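Local coordinates for protein putative Phosphoglycerate mutase (Plasmodium falciparum, PDB 3EOZ) that probably removes phosphate from phosphorylated serine or threonine, as a PGAM5-like member of the histidine phosphatase superfamily, at residues 133-138 against 163-168; 51-56 against 84-89. One frame throughout, in Å; residues are numbered along the deposited sequence.

In the fold
This chain is the C-terminal, histidine phosphatase part of a longer protein, built round a mixed sheet with helices packed against it. From the N terminus, interaction 2 closes first: helix 49-64 leads through strand 68-74 into helix 78-88, and 84-89 comes back against 51-56. Interaction 1 follows further along, where the end of the long helix 114-139 is met again by the end of helix 156-166 after the chain has passed through strand 148-154. The two loops neither nest nor cross. Their centres are about 24 Å apart, on opposite sides of the chain's centre, and each ties two helices joined through one strand of the central sheet.

Interaction 1 of 2, residues 133-138 against 163-168; sequences KAYETY and LCRALQ. With PO4 (phosphate ion), chain D.
Tyr135 of helix 114-139 and Arg165, near the C-terminal end of helix 156-166, make the tight part of this contact, the arginine lying across one face of the ring. Arg165 CD sits 3.6 Å from the centre of the Tyr135 ring, a CH-pi contact. The guanidinium follows with its plane 25° from the ring, which sets Arg165 CZ 3.2 Å from Tyr135 CD2. Arg165 CG points away from the backbone N, and the straight chain from CG to NE carries NE across the ring to a phosphate ion. At the far end of the ring, Tyr135 OH lies 3.6 Å from Ala166 CB. Phe139 also stacks with the Tyr135 ring, while Asn132 and Tyr161 accept from Arg165 NH1 and fix its position. The other side is looser: Glu136 is partly exposed, and its OE2 stays 4.9 Å from Arg165 NH2, too far for a salt bridge. The phosphate, probably from the crystallisation liquor, bridges the pair. Tyr135 OH donates to its O2 at 2.8 Å. Arg165 NE donates to its O4 at 2.7 Å, nearly straight at 166°. With the ring under the guanidinium, Tyr135 OH and Arg165 NE donate to two oxygens of one phosphate, consistent with a small anion site.

Interaction 2 of 2, residues 51-56 against 84-89; sequences KQADIT and ANIISK
The carboxylate of Asp54 is the flat group at this contact, and what it meets is the CG2 methyl of Ile86. That methyl comes in beside OD1, with Asp54 OD1 to Ile86 CG2 at 3.6 Å, standing obliquely to the carboxylate, neither squarely over a face nor in the plane. The two side chains run at about a right angle to each other. Asp54 sets its carboxylate there by turning CG away from the backbone N (chi1 -157°), and the same Ile86 CG2 also touches the backbone of the helix, 3.7 Å from Asp54 N. Ile86 carries most of the contact: its other branch ends in CD1, which rests 3.8 Å from Ala53 CB, so two methyls of one isoleucine press on the alanine CB from the same side. The buried Ile87 brings CG1 to 3.9 Å from Ala53 O, on the side toward the sheet. The small Ala53 is consistent with the close approach of the axes, 8.5 Å. They cross at -38°, N-to-C directions pointing broadly the same way. The partly exposed Asp54 flanks the apolar patch. Beneath it, Ile87 reaches Val27 of strand 22-28, Ile72 of strand 68-74 and Leu151 of strand 148-154, and Thr56 reaches Val27, so both helices 49-64 and 78-88 lie side by side on the parallel strands of the central sheet.

Interaction 1 of 2, residues 133-138 against 163-168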
# COMPACT_ATOMS: atom_id res chain seq x y z
N LYS B 133 -7.29 13.54 -21.27
CA LYS B 133 -8.16 13.17 -22.36
C LYS B 133 -8.33 11.65 -22.44
O LYS B 133 -9.43 11.18 -22.62
CB LYS B 133 -7.60 13.74 -23.67
CG LYS B 133 -8.47 13.45 -24.92
CD LYS B 133 -9.93 13.84 -24.71
CE LYS B 133 -10.77 13.73 -26.00
NZ LYS B 133 -11.08 12.33 -26.36
N ALA B 134 -7.25 10.89 -22.29
CA ALA B 134 -7.33 9.44 -22.27
C ALA B 134 -8.13 8.94 -21.07
O ALA B 134 -8.94 8.01 -21.19
CB ALA B 134 -5.95 8.81 -22.26
N TYR B 135 -7.89 9.56 -19.91
CA TYR B 135 -8.58 9.16 -18.69
C TYR B 135 -10.09 9.27 -18.88
O TYR B 135 -10.82 8.36 -18.54
CB TYR B 135 -8.14 10.04 -17.50
CG TYR B 135 -8.86 9.68 -16.22
CD1 TYR B 135 -8.59 8.48 -15.57
CD2 TYR B 135 -9.84 10.52 -15.69
CE1 TYR B 135 -9.28 8.13 -14.41
CE2 TYR B 135 -10.52 10.18 -14.53
CZ TYR B 135 -10.24 8.99 -13.89
OH TYR B 135 -10.92 8.64 -12.75
N GLU B 136 -10.53 10.39 -19.43
CA GLU B 136 -11.96 10.58 -19.72
C GLU B 136 -12.48 9.64 -20.81
O GLU B 136 -13.61 9.18 -20.72
CB GLU B 136 -12.21 12.01 -20.15
CG GLU B 136 -11.89 13.00 -19.04
CD GLU B 136 -12.24 14.42 -19.39
OE1 GLU B 136 -12.53 14.70 -20.58
OE2 GLU B 136 -12.24 15.27 -18.47
N THR B 137 -11.66 9.38 -21.83
CA THR B 137 -12.06 8.48 -22.87
C THR B 137 -12.38 7.12 -22.25
O THR B 137 -13.46 6.59 -22.45
CB THR B 137 -10.99 8.29 -23.92
OG1 THR B 137 -10.74 9.54 -24.57
CG2 THR B 137 -11.40 7.19 -24.95
N TYR B 138 -11.45 6.59 -21.47
CA TYR B 138 -11.55 5.21 -21.03
C TYR B 138 -12.30 5.07 -19.73
O TYR B 138 -12.86 4.00 -19.46
CB TYR B 138 -10.15 4.58 -20.99
CG TYR B 138 -9.47 4.66 -22.35
CD1 TYR B 138 -9.90 3.86 -23.41
CD2 TYR B 138 -8.43 5.54 -22.58
CE1 TYR B 138 -9.30 3.93 -24.67
CE2 TYR B 138 -7.82 5.63 -23.82
CZ TYR B 138 -8.26 4.81 -24.88
OH TYR B 138 -7.65 4.89 -26.12
N LEU B 163 -5.17 4.84 -12.09
CA LEU B 163 -5.64 4.19 -10.87
C LEU B 163 -5.50 5.10 -9.67
O LEU B 163 -6.38 5.12 -8.80
CB LEU B 163 -4.94 2.86 -10.64
CG LEU B 163 -5.31 1.76 -11.64
CD1 LEU B 163 -4.53 0.48 -11.35
CD2 LEU B 163 -6.78 1.47 -11.60
N CYS B 164 -4.41 5.86 -9.60
CA CYS B 164 -4.30 6.86 -8.52
C CYS B 164 -5.51 7.78 -8.56
O CYS B 164 -6.12 8.10 -7.52
CB CYS B 164 -3.00 7.68 -8.62
SG CYS B 164 -1.53 6.79 -8.07
N ARG B 165 -5.87 8.19 -9.77
CA ARG B 165 -6.97 9.11 -9.97
C ARG B 165 -8.34 8.42 -9.76
O ARG B 165 -9.15 8.88 -8.96
CB ARG B 165 -6.85 9.74 -11.35
CG ARG B 165 -7.94 10.69 -11.64
CD ARG B 165 -7.66 11.53 -12.89
NE ARG B 165 -8.84 12.37 -13.15
CZ ARG B 165 -8.96 13.20 -14.18
NH1 ARG B 165 -7.98 13.33 -15.06
NH2 ARG B 165 -10.09 13.88 -14.33
N ALA B 166 -8.57 7.28 -10.41
CA ALA B 166 -9.88 6.61 -10.30
C ALA B 166 -10.18 6.12 -8.89
O ALA B 166 -11.33 6.17 -8.42
CB ALA B 166 -9.99 5.42 -11.31
N LEU B 167 -9.16 5.62 -8.20
CA LEU B 167 -9.37 5.01 -6.89
C LEU B 167 -9.02 5.98 -5.76
O LEU B 167 -9.16 5.64 -4.59
CB LEU B 167 -8.58 3.72 -6.76
CG LEU B 167 -8.89 2.71 -7.87
CD1 LEU B 167 -7.99 1.53 -7.71
CD2 LEU B 167 -10.36 2.28 -7.86
N GLN B 168 -8.63 7.20 -6.12
CA GLN B 168 -8.27 8.22 -5.11
C GLN B 168 -7.25 7.68 -4.15
O GLN B 168 -7.45 7.73 -2.95
CB GLN B 168 -9.49 8.67 -4.32
CG GLN B 168 -10.68 9.10 -5.16
CD GLN B 168 -11.91 9.30 -4.29
OE1 GLN B 168 -12.00 10.29 -3.55
NE2 GLN B 168 -12.85 8.34 -4.35
P PO4 D . -12.10 11.94 -11.09
O1 PO4 D . -12.59 12.37 -9.72
O2 PO4 D . -12.49 10.49 -11.35
O3 PO4 D . -12.75 12.82 -12.13
O4 PO4 D . -10.61 12.17 -11.16

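Interaction 2 of 2, residues 51-56 against 84-89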
# COMPACT_ATOMS: atom_id res chain seq x y z
N LYS B 51 6.36 -13.59 -23.55
CA LYS B 51 5.84 -14.62 -22.66
C LYS B 51 4.76 -14.00 -21.77
O LYS B 51 3.65 -14.53 -21.67
N GLN B 52 5.10 -12.87 -21.14
CA GLN B 52 4.16 -12.16 -20.27
C GLN B 52 2.91 -11.89 -21.08
O GLN B 52 1.81 -12.35 -20.73
CB GLN B 52 4.70 -10.80 -19.76
CG GLN B 52 6.16 -10.74 -19.32
CD GLN B 52 6.39 -11.44 -18.02
OE1 GLN B 52 6.94 -10.86 -17.09
NE2 GLN B 52 5.99 -12.71 -17.95
N ALA B 53 3.12 -11.17 -22.18
CA ALA B 53 2.04 -10.72 -23.05
C ALA B 53 1.16 -11.90 -23.42
O ALA B 53 -0.07 -11.82 -23.37
CB ALA B 53 2.60 -10.04 -24.29
N ASP B 54 1.82 -13.01 -23.75
CA ASP B 54 1.11 -14.18 -24.20
C ASP B 54 0.34 -14.89 -23.09
O ASP B 54 -0.80 -15.30 -23.30
CB ASP B 54 2.06 -15.15 -24.91
CG ASP B 54 1.32 -16.05 -25.85
OD1 ASP B 54 1.25 -15.72 -27.05
OD2 ASP B 54 0.76 -17.05 -25.35
N ILE B 55 0.94 -15.02 -21.91
CA ILE B 55 0.20 -15.56 -20.75
C ILE B 55 -0.96 -14.64 -20.36
O ILE B 55 -2.06 -15.12 -20.04
CB ILE B 55 1.12 -15.87 -19.54
CG1 ILE B 55 1.60 -17.32 -19.61
CG2 ILE B 55 0.36 -15.71 -18.23
CD1 ILE B 55 0.43 -18.37 -19.64
N THR B 56 -0.72 -13.33 -20.39
CA THR B 56 -1.79 -12.34 -20.17
C THR B 56 -2.95 -12.56 -21.13
O THR B 56 -4.11 -12.64 -20.71
CB THR B 56 -1.29 -10.88 -20.37
OG1 THR B 56 -0.08 -10.66 -19.64
CG2 THR B 56 -2.35 -9.90 -19.93
N ALA B 84 -0.13 -5.53 -27.88
CA ALA B 84 -1.45 -5.54 -28.53
C ALA B 84 -1.53 -6.68 -29.55
O ALA B 84 -2.46 -7.48 -29.54
CB ALA B 84 -1.74 -4.21 -29.19
N ASN B 85 -0.52 -6.76 -30.42
CA ASN B 85 -0.44 -7.82 -31.42
C ASN B 85 -0.56 -9.21 -30.79
O ASN B 85 -1.47 -9.96 -31.13
CB ASN B 85 0.85 -7.71 -32.23
CG ASN B 85 0.67 -6.94 -33.53
OD1 ASN B 85 1.00 -5.75 -33.62
ND2 ASN B 85 0.13 -7.62 -34.55
N ILE B 86 0.34 -9.53 -29.87
CA ILE B 86 0.34 -10.82 -29.20
C ILE B 86 -1.03 -11.11 -28.56
O ILE B 86 -1.52 -12.25 -28.58
CB ILE B 86 1.45 -10.88 -28.13
CG1 ILE B 86 2.83 -10.82 -28.79
CG2 ILE B 86 1.34 -12.14 -27.28
CD1 ILE B 86 3.98 -10.56 -27.82
N ILE B 87 -1.66 -10.07 -27.99
CA ILE B 87 -2.98 -10.22 -27.36
C ILE B 87 -4.09 -10.40 -28.40
O ILE B 87 -5.03 -11.15 -28.14
CB ILE B 87 -3.29 -9.06 -26.33
CG1 ILE B 87 -2.49 -9.30 -25.05
CG2 ILE B 87 -4.77 -8.99 -25.98
CD1 ILE B 87 -2.43 -8.11 -24.10
N SER B 88 -3.97 -9.74 -29.56
CA SER B 88 -4.87 -9.97 -30.73
C SER B 88 -5.18 -11.44 -30.99
O SER B 88 -6.34 -11.82 -31.11
CB SER B 88 -4.25 -9.45 -32.03
OG SER B 88 -3.89 -8.09 -31.93
N LYS B 89 -4.14 -12.25 -31.07
CA LYS B 89 -4.28 -13.69 -31.29
C LYS B 89 -5.44 -14.30 -30.52
O LYS B 89 -6.12 -15.18 -31.06
CB LYS B 89 -2.99 -14.42 -30.92